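Local coordinates for uncharacterized protein (Neisseria gonorrhoeae, PDB 5V77) that is of unknown function but belongs to the NGO_1070-like family, folds as a curled antiparallel beta sheet and is found with a second copy in its assembly, at residues V17-I22 with I97-S102; I23-D26 with L31-S34; P78-Y83 with S89-D94. All coordinates share one frame; numbering follows the deposited sequence.

Contacts 2 and 3 are antiparallel hairpins in one curled sheet, while contact 1 is apolar packing across its interior, between strands that are not neighbours. The centre of contact 1 lies about 11 Å from that of contact 2 and about 9 Å from that of contact 3; the two hairpins, on opposite sides of the chain's centre, have centres about 16 Å apart. Strand 17-25 serves both contact 1 and contact 2, and the backbone of 97-102 probably hydrogen-bonds to 89-94, as in Ile99 O to Ile93 N, 2.8 Å. Leu33 meets Ile101, Ile91 and Ile93, bringing the three contacts together. A sulfate, probably from crystallisation, sits about 4 Å from the Phe24 side chain of contact 2.

Contact 1. Residues V17-I22 with I97-S102; sequences VSLYEI and IIIKIS
Leu19 and Ile22 meet Ile99 through methyl groups alone, and the two backbones stay far apart: the nearest pair of CA atoms, Ile22 CA and Ile99 CA, is separated by 10.7 Å. That spacing is well beyond the reach of strand pairing, so the contact is apolar packing between facing walls of a sheet.

The van der Waals contacts converge on one atom. Ile99 CD1 lies 4.1 Å from Leu19 CD2, the two side chains reaching toward each other tip to tip, and 4.3 Å from Ile22 CD1. Because Leu19 CD2 and Ile22 CD1 are themselves 4.2 Å apart, the three methyls form a nearly equilateral triangle, with Ile99 CD1 facing the gap between the other two. The extended end of Ile99 (chi2 162°) carries CD1 out toward this position. In Leu19, CG stands opposite the backbone N (chi1 173°) and is turned toward the interior, from where CD2 reaches Ile99. All three residues are buried, and the modest 98 Å² covered between the segments fits a touch of side-chain ends.

Backbone shape explains why residues three apart serve the same side. Tyr20 N and Glu21 O make probable backbone hydrogen bonds to Ser34 O and Ser34 N of the adjacent strand, and Tyr20 has a psi of -6°, far from extended values; this is a beta bulge, and it turns Leu19 and Ile22 both inward.

Around the triangle, strand 17-25 is joined to strand 75-84 by backbone hydrogen bonds of Val17 with Ile77 and Leu19 with Leu75, and to strand 30-37 on the other side. Leu75 and Leu57 of strand 43-58 pack on Ile99, while Ile22 also packs on Phe24 of the second subunit, so the contact joins strands 17-25 and 98-103 across the interior of the curled sheet.

Contact 2. Residues I23-D26 with L31-S34; sequences IFSD and LTLS
Ile23 and Thr32 form an antiparallel hydrogen-bonded pair, Ile23 N to Thr32 O and Thr32 N to Ile23 O both 2.9 Å, while the short strand axes approach to 4.8 Å at 144° between their directions. Phe24 and Leu31 follow as the non-hydrogen-bonded pair, with CA atoms 4.7 Å apart. Ile23 O accepts two hydrogen bonds, from Thr32 N and from a water, and also has a weaker CA-H...O contact from Leu31 CA.

On the face bearing Phe24 and Leu31, the side chains lie side by side and point the same way. Leu31 CD2 sits over the middle of the Phe24 ring, 3.5 Å from its centroid and 4° off the ring normal, a well-centred CH-pi contact. Leu31, with CG beside its backbone N (chi1 -82°), extends this CD2 branch over the ring.

One water lies by the edge of the Ile23-Thr32 pair and joins three groups. Besides Ile23 O it hydrogen-bonds Thr32 OG1 at 2.7 Å and Ser25 OG at a distance so short that its exact length is uncertain, linking two hydroxyls that do not meet directly.

This is the hairpin of strands 17-25 and 30-37. Its second strand goes on to pair with strand 43-58, whose Ile52 and Phe55 touch Leu31, and Phe24 meets Phe73 of the second subunit edge-to-face.

Contact 3. Residues P78-Y83 with S89-D94; sequences PEIELY and SEIIID
A beta hairpin brings Glu81 and Tyr83 of strand 75-84 opposite Ile92 and Glu90 of strand 89-94, the short axes running at 160° to each other. Glu81 with Ile92 and Tyr83 with Glu90 are hydrogen-bonded pairs, and Leu82 with Ile91 is the non-hydrogen-bonded pair between them. Of the four backbone bonds, Tyr83 N to Glu90 O is the shortest, at 2.8 Å, and the straightest, at 172°. Between the bonds, Ile91 CA makes a CA-H...O contact of 3.1 Å with Glu81 O. Beyond Glu81 a water continues the link, donating to Glu79 O and accepting from Asp94 N.

On the face of Glu81, Tyr83, Glu90 and Ile92, the side chain of Ile92 lies against a Tyr83-Glu81 pair that is bonded to itself. Tyr83 OH donates to Glu81 OE2 at 2.7 Å, which ties ring and carboxylate together. Ile92 meets both: its CD1 approaches Tyr83 CE2 to 3.7 Å, and its CG2 lies 3.8 Å from Glu81 OE1. The Tyr83 ring also turns an edge toward Glu90 O, which lies in the ring plane.

The face of Leu82 and Ile91 is apolar and buried. Leu82 CD1 touches Ile91 CG2 at 3.7 Å; with Ile91 CG1 set between its backbone N and carbonyl carbon (chi1 50°), CG2 is the branch left to meet the leucine. Ile80 lies alongside Ile93, CG1 to CG1 3.9 Å, and its CG2 rests against Ile91 CB.

Strand 9-13 flanks the hairpin beside 75-84, through backbone hydrogen bonds of Ile80 with Ile13 and Leu82 with Lys11. On the other side strand 98-103 pairs with 89-94, and Ile47 of strand 43-58 packs on both Ile80 and Ile91.

Contact 1. Residues V17-I22 with I97-S102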
# COMPACT_ATOMS: atom_id res chain seq x y z
N VAL A 17 -11.53 1.61 -16.11
CA VAL A 17 -12.01 1.06 -14.85
C VAL A 17 -11.82 2.10 -13.74
O VAL A 17 -11.12 3.10 -13.90
CB VAL A 17 -11.30 -0.25 -14.49
CG1 VAL A 17 -11.65 -1.33 -15.50
CG2 VAL A 17 -9.81 -0.00 -14.45
N SER A 18 -12.42 1.81 -12.59
CA SER A 18 -12.37 2.68 -11.42
C SER A 18 -11.87 1.88 -10.23
O SER A 18 -12.57 0.96 -9.78
CB SER A 18 -13.75 3.28 -11.14
OG SER A 18 -13.70 4.12 -10.00
N LEU A 19 -10.69 2.22 -9.73
CA LEU A 19 -10.12 1.56 -8.56
C LEU A 19 -10.74 2.11 -7.28
O LEU A 19 -10.74 3.32 -7.05
CB LEU A 19 -8.61 1.77 -8.53
CG LEU A 19 -7.88 1.27 -7.28
CD1 LEU A 19 -7.88 -0.24 -7.28
CD2 LEU A 19 -6.47 1.80 -7.30
N TYR A 20 -11.28 1.22 -6.43
CA TYR A 20 -11.91 1.69 -5.20
C TYR A 20 -11.30 1.11 -3.94
O TYR A 20 -11.68 1.54 -2.84
CB TYR A 20 -13.43 1.41 -5.21
CG TYR A 20 -13.85 -0.05 -5.13
CD1 TYR A 20 -14.08 -0.80 -6.28
CD2 TYR A 20 -14.04 -0.67 -3.89
CE1 TYR A 20 -14.47 -2.15 -6.19
CE2 TYR A 20 -14.42 -2.00 -3.79
CZ TYR A 20 -14.64 -2.73 -4.96
OH TYR A 20 -15.03 -4.05 -4.87
N GLU A 21 -10.36 0.17 -4.03
CA GLU A 21 -9.70 -0.30 -2.82
C GLU A 21 -8.44 -1.06 -3.15
O GLU A 21 -8.28 -1.62 -4.24
CB GLU A 21 -10.63 -1.18 -1.98
CG GLU A 21 -10.99 -2.45 -2.67
CD GLU A 21 -11.86 -3.34 -1.83
OE1 GLU A 21 -12.44 -2.85 -0.85
OE2 GLU A 21 -11.97 -4.53 -2.15
N ILE A 22 -7.55 -1.11 -2.17
CA ILE A 22 -6.27 -1.81 -2.24
C ILE A 22 -6.14 -2.55 -0.92
O ILE A 22 -6.11 -1.91 0.14
CB ILE A 22 -5.09 -0.84 -2.43
CG1 ILE A 22 -5.23 -0.04 -3.74
CG2 ILE A 22 -3.78 -1.61 -2.40
CD1 ILE A 22 -4.20 1.06 -3.87
N ILE A 97 -1.53 10.52 -10.17
CA ILE A 97 -1.11 9.58 -9.14
C ILE A 97 -0.47 8.38 -9.82
O ILE A 97 -0.90 7.96 -10.90
CB ILE A 97 -2.34 9.19 -8.30
CG1 ILE A 97 -2.81 10.41 -7.49
CG2 ILE A 97 -2.06 7.99 -7.42
CD1 ILE A 97 -4.29 10.49 -7.35
N ILE A 98 0.58 7.84 -9.22
CA ILE A 98 1.29 6.68 -9.77
C ILE A 98 1.27 5.55 -8.74
O ILE A 98 1.57 5.77 -7.57
CB ILE A 98 2.73 7.03 -10.16
CG1 ILE A 98 2.71 8.06 -11.30
CG2 ILE A 98 3.50 5.78 -10.56
CD1 ILE A 98 4.03 8.26 -11.99
N ILE A 99 0.91 4.35 -9.20
CA ILE A 99 0.94 3.14 -8.40
C ILE A 99 1.74 2.10 -9.17
O ILE A 99 1.45 1.83 -10.34
CB ILE A 99 -0.47 2.61 -8.08
CG1 ILE A 99 -1.23 3.59 -7.19
CG2 ILE A 99 -0.38 1.21 -7.40
CD1 ILE A 99 -2.74 3.39 -7.18
N LYS A 100 2.74 1.51 -8.52
CA LYS A 100 3.54 0.44 -9.12
C LYS A 100 3.55 -0.72 -8.15
O LYS A 100 3.80 -0.53 -6.95
CB LYS A 100 4.99 0.87 -9.39
CG LYS A 100 5.17 1.97 -10.43
CD LYS A 100 6.66 2.13 -10.75
CE LYS A 100 6.91 3.25 -11.75
NZ LYS A 100 8.37 3.42 -12.03
N ILE A 101 3.27 -1.93 -8.64
CA ILE A 101 3.32 -3.12 -7.80
C ILE A 101 4.06 -4.20 -8.56
O ILE A 101 3.70 -4.51 -9.70
CB ILE A 101 1.92 -3.64 -7.42
CG1 ILE A 101 1.12 -2.55 -6.72
CG2 ILE A 101 2.08 -4.86 -6.48
CD1 ILE A 101 -0.34 -2.91 -6.45
N SER A 102 5.07 -4.78 -7.92
CA SER A 102 5.78 -5.94 -8.44
C SER A 102 5.50 -7.13 -7.52
O SER A 102 5.50 -6.98 -6.29
CB SER A 102 7.29 -5.69 -8.50
OG SER A 102 7.61 -4.75 -9.52

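Contact 2. Residues I23-D26 with L31-S34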
# COMPACT_ATOMS: atom_id res chain seq x y z
N ILE A 23 -6.12 -3.87 -0.96
CA ILE A 23 -6.34 -4.68 0.24
C ILE A 23 -5.21 -5.69 0.40
O ILE A 23 -4.95 -6.47 -0.52
CB ILE A 23 -7.69 -5.42 0.16
CG1 ILE A 23 -8.82 -4.40 0.03
CG2 ILE A 23 -7.86 -6.36 1.35
CD1 ILE A 23 -9.00 -3.52 1.26
N PHE A 24 -4.59 -5.72 1.58
CA PHE A 24 -3.64 -6.78 1.90
C PHE A 24 -4.38 -8.06 2.30
O PHE A 24 -5.36 -8.01 3.04
CB PHE A 24 -2.74 -6.36 3.07
CG PHE A 24 -1.62 -5.44 2.68
CD1 PHE A 24 -0.42 -5.97 2.20
CD2 PHE A 24 -1.73 -4.07 2.84
CE1 PHE A 24 0.63 -5.13 1.85
CE2 PHE A 24 -0.68 -3.23 2.48
CZ PHE A 24 0.50 -3.77 1.99
N SER A 25 -3.87 -9.22 1.86
CA SER A 25 -4.38 -10.52 2.29
C SER A 25 -3.24 -11.53 2.37
O SER A 25 -2.08 -11.20 2.09
CB SER A 25 -5.50 -11.06 1.38
OG SER A 25 -5.04 -11.40 0.08
N ASP A 26 -3.57 -12.75 2.79
CA ASP A 26 -2.58 -13.81 2.97
C ASP A 26 -1.44 -13.34 3.87
O ASP A 26 -0.27 -13.46 3.51
CB ASP A 26 -2.03 -14.28 1.62
CG ASP A 26 -3.10 -14.85 0.74
OD1 ASP A 26 -3.93 -15.61 1.27
OD2 ASP A 26 -3.13 -14.54 -0.47
N LEU A 31 -1.56 -8.44 -2.43
CA LEU A 31 -2.33 -7.22 -2.58
C LEU A 31 -3.39 -7.43 -3.65
O LEU A 31 -3.09 -7.91 -4.75
CB LEU A 31 -1.44 -6.04 -3.00
CG LEU A 31 -0.70 -5.35 -1.84
CD1 LEU A 31 0.34 -4.43 -2.42
CD2 LEU A 31 -1.70 -4.56 -0.99
N THR A 32 -4.63 -7.05 -3.33
CA THR A 32 -5.71 -7.13 -4.31
C THR A 32 -6.26 -5.74 -4.55
O THR A 32 -6.58 -5.01 -3.59
CB THR A 32 -6.82 -8.09 -3.86
OG1 THR A 32 -6.24 -9.38 -3.62
CG2 THR A 32 -7.91 -8.23 -4.96
N LEU A 33 -6.35 -5.37 -5.81
CA LEU A 33 -6.93 -4.10 -6.24
C LEU A 33 -8.30 -4.40 -6.83
O LEU A 33 -8.41 -5.29 -7.67
CB LEU A 33 -6.03 -3.43 -7.29
CG LEU A 33 -4.83 -2.63 -6.79
CD1 LEU A 33 -3.85 -3.51 -6.02
CD2 LEU A 33 -4.10 -1.99 -7.97
N SER A 34 -9.33 -3.69 -6.37
CA SER A 34 -10.68 -3.96 -6.85
C SER A 34 -11.24 -2.77 -7.60
O SER A 34 -10.97 -1.62 -7.25
CB SER A 34 -11.62 -4.33 -5.71
OG SER A 34 -11.18 -5.55 -5.12
O HOH W 1 -5.72 -9.21 -1.02

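Contact 3. Residues P78-Y83 with S89-D94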
# COMPACT_ATOMS: atom_id res chain seq x y z
N PRO A 78 -7.63 4.97 -17.23
CA PRO A 78 -7.81 4.57 -18.63
C PRO A 78 -7.37 3.15 -18.93
O PRO A 78 -8.06 2.44 -19.68
CB PRO A 78 -6.95 5.60 -19.39
CG PRO A 78 -6.88 6.79 -18.46
CD PRO A 78 -6.82 6.19 -17.09
N GLU A 79 -6.24 2.72 -18.39
CA GLU A 79 -5.71 1.37 -18.63
C GLU A 79 -4.57 1.13 -17.66
O GLU A 79 -4.01 2.07 -17.09
CB GLU A 79 -5.23 1.19 -20.07
CG GLU A 79 -4.03 2.05 -20.40
CD GLU A 79 -3.74 2.10 -21.89
OE1 GLU A 79 -4.20 1.19 -22.62
OE2 GLU A 79 -3.06 3.05 -22.32
N ILE A 80 -4.22 -0.14 -17.48
CA ILE A 80 -3.19 -0.57 -16.54
C ILE A 80 -2.12 -1.33 -17.33
O ILE A 80 -2.45 -2.27 -18.07
CB ILE A 80 -3.78 -1.44 -15.41
CG1 ILE A 80 -4.76 -0.59 -14.61
CG2 ILE A 80 -2.66 -2.01 -14.51
CD1 ILE A 80 -5.55 -1.35 -13.56
N GLU A 81 -0.87 -0.90 -17.20
CA GLU A 81 0.24 -1.55 -17.89
C GLU A 81 0.68 -2.78 -17.11
O GLU A 81 0.94 -2.69 -15.91
CB GLU A 81 1.42 -0.59 -18.02
CG GLU A 81 1.09 0.75 -18.63
CD GLU A 81 2.11 1.81 -18.24
OE1 GLU A 81 1.71 2.84 -17.66
OE2 GLU A 81 3.32 1.59 -18.49
N LEU A 82 0.78 -3.92 -17.79
CA LEU A 82 1.21 -5.16 -17.16
C LEU A 82 2.48 -5.64 -17.85
O LEU A 82 2.50 -5.80 -19.08
CB LEU A 82 0.12 -6.23 -17.23
CG LEU A 82 0.48 -7.65 -16.75
CD1 LEU A 82 0.85 -7.67 -15.28
CD2 LEU A 82 -0.66 -8.62 -17.01
N TYR A 83 3.54 -5.84 -17.07
CA TYR A 83 4.83 -6.31 -17.56
C TYR A 83 5.11 -7.68 -16.97
O TYR A 83 4.96 -7.87 -15.76
CB TYR A 83 5.96 -5.35 -17.17
CG TYR A 83 5.80 -3.94 -17.69
CD1 TYR A 83 6.48 -3.51 -18.82
CD2 TYR A 83 4.96 -3.04 -17.04
CE1 TYR A 83 6.34 -2.22 -19.29
CE2 TYR A 83 4.81 -1.75 -17.51
CZ TYR A 83 5.49 -1.34 -18.63
OH TYR A 83 5.33 -0.06 -19.08
N SER A 89 6.08 -10.24 -12.12
CA SER A 89 5.35 -9.32 -12.98
C SER A 89 5.16 -8.00 -12.25
O SER A 89 5.32 -7.90 -11.04
CB SER A 89 4.00 -9.91 -13.41
OG SER A 89 4.19 -11.08 -14.21
N GLU A 90 4.81 -6.96 -13.02
CA GLU A 90 4.63 -5.62 -12.48
C GLU A 90 3.44 -4.97 -13.16
O GLU A 90 3.29 -5.07 -14.38
CB GLU A 90 5.90 -4.78 -12.70
CG GLU A 90 5.84 -3.39 -12.05
CD GLU A 90 7.08 -2.57 -12.35
OE1 GLU A 90 7.97 -3.09 -13.04
OE2 GLU A 90 7.17 -1.42 -11.88
N ILE A 91 2.59 -4.29 -12.38
CA ILE A 91 1.57 -3.42 -12.95
C ILE A 91 1.97 -1.98 -12.67
O ILE A 91 2.53 -1.67 -11.61
CB ILE A 91 0.15 -3.70 -12.43
CG1 ILE A 91 0.11 -3.76 -10.90
CG2 ILE A 91 -0.41 -4.98 -13.05
CD1 ILE A 91 -1.32 -3.72 -10.38
N ILE A 92 1.68 -1.09 -13.61
CA ILE A 92 1.91 0.33 -13.44
C ILE A 92 0.62 1.07 -13.75
O ILE A 92 0.02 0.87 -14.82
CB ILE A 92 3.06 0.84 -14.33
CG1 ILE A 92 4.35 0.14 -13.94
CG2 ILE A 92 3.20 2.36 -14.17
CD1 ILE A 92 5.55 0.60 -14.74
N ILE A 93 0.17 1.89 -12.81
CA ILE A 93 -0.97 2.78 -12.99
C ILE A 93 -0.43 4.20 -12.98
O ILE A 93 0.20 4.61 -12.00
CB ILE A 93 -2.02 2.58 -11.89
CG1 ILE A 93 -2.58 1.15 -11.91
CG2 ILE A 93 -3.11 3.65 -12.00
CD1 ILE A 93 -3.35 0.78 -10.66
N ASP A 94 -0.65 4.94 -14.06
CA ASP A 94 -0.11 6.30 -14.15
C ASP A 94 -1.26 7.23 -14.55
O ASP A 94 -1.60 7.34 -15.73
CB ASP A 94 1.04 6.36 -15.15
CG ASP A 94 1.79 7.69 -15.12
OD1 ASP A 94 1.23 8.70 -14.65
OD2 ASP A 94 2.95 7.71 -15.58
O HOH W 2 -2.00 3.77 -16.36